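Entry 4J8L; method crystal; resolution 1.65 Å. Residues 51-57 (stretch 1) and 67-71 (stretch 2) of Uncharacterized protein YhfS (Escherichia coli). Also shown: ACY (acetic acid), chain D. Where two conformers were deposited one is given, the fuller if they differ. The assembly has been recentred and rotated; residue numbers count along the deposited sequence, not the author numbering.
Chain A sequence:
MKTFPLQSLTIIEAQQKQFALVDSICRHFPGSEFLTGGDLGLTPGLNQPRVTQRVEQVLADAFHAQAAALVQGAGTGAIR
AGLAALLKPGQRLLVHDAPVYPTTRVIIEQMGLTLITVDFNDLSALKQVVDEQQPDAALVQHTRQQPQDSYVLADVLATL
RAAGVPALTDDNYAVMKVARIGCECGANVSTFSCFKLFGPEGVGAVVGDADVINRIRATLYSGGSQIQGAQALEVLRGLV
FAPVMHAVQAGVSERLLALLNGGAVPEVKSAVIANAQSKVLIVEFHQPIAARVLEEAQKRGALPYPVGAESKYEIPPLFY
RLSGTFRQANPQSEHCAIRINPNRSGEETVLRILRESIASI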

# COMPACT_ATOMS: atom_id res chain seq x y z
N VAL A 51 -9.89 -8.98 -22.06
CA VAL A 51 -9.14 -9.59 -20.97
C VAL A 51 -9.02 -8.66 -19.77
O VAL A 51 -9.07 -9.09 -18.61
N THR A 52 -8.91 -7.36 -20.03
CA THR A 52 -8.85 -6.39 -18.94
C THR A 52 -10.15 -6.39 -18.13
O THR A 52 -10.11 -6.37 -16.90
N GLN A 53 -11.29 -6.44 -18.82
CA GLN A 53 -12.56 -6.55 -18.12
C GLN A 53 -12.56 -7.79 -17.23
O GLN A 53 -12.90 -7.70 -16.05
N ARG A 54 -12.15 -8.93 -17.79
CA ARG A 54 -12.15 -10.18 -17.03
C ARG A 54 -11.28 -10.06 -15.78
O ARG A 54 -11.67 -10.51 -14.70
N VAL A 55 -10.10 -9.47 -15.93
CA VAL A 55 -9.20 -9.30 -14.80
C VAL A 55 -9.84 -8.42 -13.74
O VAL A 55 -9.76 -8.70 -12.54
N GLU A 56 -10.51 -7.36 -14.18
CA GLU A 56 -11.22 -6.49 -13.25
C GLU A 56 -12.30 -7.25 -12.50
O GLU A 56 -12.46 -7.06 -11.29
N GLN A 57 -13.01 -8.15 -13.19
CA GLN A 57 -14.00 -9.00 -12.54
C GLN A 57 -13.35 -9.89 -11.50
O GLN A 57 -13.90 -10.10 -10.41
N ALA A 67 -17.25 -4.45 -7.99
CA ALA A 67 -16.62 -4.09 -9.25
C ALA A 67 -15.18 -3.61 -9.05
O ALA A 67 -14.75 -3.34 -7.93
N ALA A 68 -14.44 -3.51 -10.15
CA ALA A 68 -13.09 -2.96 -10.12
C ALA A 68 -12.72 -2.30 -11.44
O ALA A 68 -13.28 -2.62 -12.49
N ALA A 69 -11.78 -1.37 -11.38
CA ALA A 69 -11.24 -0.77 -12.60
C ALA A 69 -9.74 -0.62 -12.46
O ALA A 69 -9.25 -0.13 -11.44
N LEU A 70 -9.01 -1.05 -13.48
CA LEU A 70 -7.58 -0.76 -13.55
C LEU A 70 -7.42 0.60 -14.23
O LEU A 70 -8.16 0.93 -15.17
N VAL A 71 -6.49 1.42 -13.72
CA VAL A 71 -6.30 2.77 -14.23
C VAL A 71 -4.80 3.09 -14.39
O VAL A 71 -3.94 2.46 -13.77

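The contact between this helical segment and the strand is small, about 246 Å² counting both sides, and it is organised round Glu 56, Leu 70 and Ala 68. The helix runs at 130° to the strand, with an axis-to-axis approach of 7.3 Å, and the backbones come nearest where the CA of Glu 56 lies 5.1 Å from the CA of Ala 68.

Glu 56 covers the most surface. Its CA-to-CB bond points toward the strand, and chi1 near -72° (m) with chi2 near 164° (t) extends the chain along the strand, past Ala 68, to the backbone of Leu 70. There OE2 accepts a hydrogen bond from Leu 70 N, with 2.8 Å between the two atoms and a nearly straight N-H...O angle of 171°. A buried carboxylate needs polar partners, and the strand's backbone supplies one directly and others through water. Water 1 donates both to Glu 56 OE2 and to Leu 70 O, at 2.7 Å from each, so that it closes a small ring with the direct bond. Water 2 donates to Glu 56 OE1 at 3.0 Å and to Ala 68 O at 2.8 Å. Glutamate suits this place because its aliphatic part can lie against the strand while its two oxygens serve the polar groups beyond.

Ala 68 lies where the backbones are nearest, and its methyl, directed sideways, adds little bulk there; its CB is 4.4 Å from Glu 56 CB, and its carbonyl O lies 3.4 Å from the same Glu 56 CB.

Leu 70 points toward the helix and joins a polar contact to an apolar one: its amide binds the carboxylate while its side chain, with chi1 near -65° (m) and chi2 near 177° (t), reaches the helix's apolar groups. Its CD1 packs 4.1 Å from CG1 of Val 55, a t rotamer, and lies 4.4 Å from CG2 of Thr 52, an m rotamer. Both helix residues point sideways, and in each the atom nearest the leucine is a methyl carbon. Thr 52 OG1 is hydrogen-bonded elsewhere in the structure.

Ala 69 and Val 71 point away from the helix, as strand alternation about Leu 70 leads one to expect, while Gln 53 and Gln 57 point away from the strand. Arg 54 is out of the strand's reach and instead binds an acetic acid molecule, probably from the crystallisation liquor: its NE donates to ACY OXT at 3.2 Å, near the guanidinium plane.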

# COMPACT_ATOMS: atom_id res chain seq x y z
CB VAL A 51 -7.75 -10.07 -21.45
CG1 VAL A 51 -6.88 -10.45 -20.26
CG2 VAL A 51 -7.91 -11.23 -22.41
CB THR A 52 -8.49 -4.99 -19.47
OG1 THR A 52 -7.21 -5.07 -20.12
CG2 THR A 52 -8.40 -3.97 -18.31
CB GLN A 53 -13.74 -6.63 -19.09
CG GLN A 53 -15.08 -6.74 -18.35
CD GLN A 53 -16.26 -7.03 -19.25
OE1 GLN A 53 -16.18 -7.81 -20.20
NE2 GLN A 53 -17.39 -6.39 -18.94
CB ARG A 54 -11.65 -11.35 -17.87
CG ARG A 54 -12.57 -11.79 -18.96
CD ARG A 54 -12.02 -13.04 -19.66
NE ARG A 54 -12.84 -13.45 -20.79
CZ ARG A 54 -13.76 -14.40 -20.74
NH1 ARG A 54 -13.98 -15.05 -19.61
NH2 ARG A 54 -14.45 -14.71 -21.83
CB VAL A 55 -7.82 -8.73 -15.24
CG1 VAL A 55 -7.00 -8.29 -14.01
CG2 VAL A 55 -7.04 -9.76 -16.05
CB GLU A 56 -11.78 -5.26 -13.99
CG GLU A 56 -10.66 -4.31 -14.39
CD GLU A 56 -11.07 -3.29 -15.44
OE1 GLU A 56 -12.13 -3.47 -16.08
OE2 GLU A 56 -10.32 -2.29 -15.60
CB GLN A 57 -14.77 -9.84 -13.58
CG GLN A 57 -15.72 -8.99 -14.43
CD GLN A 57 -16.30 -9.77 -15.59
OE1 GLN A 57 -16.02 -10.95 -15.76
NE2 GLN A 57 -17.11 -9.10 -16.41
CB ALA A 67 -17.43 -3.02 -9.96
CB ALA A 68 -12.07 -4.04 -9.75
CB ALA A 69 -11.87 0.60 -12.86
CB LEU A 70 -6.84 -1.86 -14.34
CG LEU A 70 -6.86 -3.24 -13.67
CD1 LEU A 70 -6.18 -4.30 -14.55
CD2 LEU A 70 -6.19 -3.16 -12.31
CB VAL A 71 -6.91 3.84 -13.29
CG1 VAL A 71 -8.42 3.61 -13.10
CG2 VAL A 71 -6.19 3.83 -11.95
C ACY D . -11.86 -12.76 -24.63
O ACY D . -11.33 -12.45 -25.72
OXT ACY D . -11.25 -12.78 -23.53
CH3 ACY D . -13.32 -13.11 -24.62
O HOH W 1 -10.06 0.08 -16.85
O HOH W 2 -14.32 -1.74 -14.89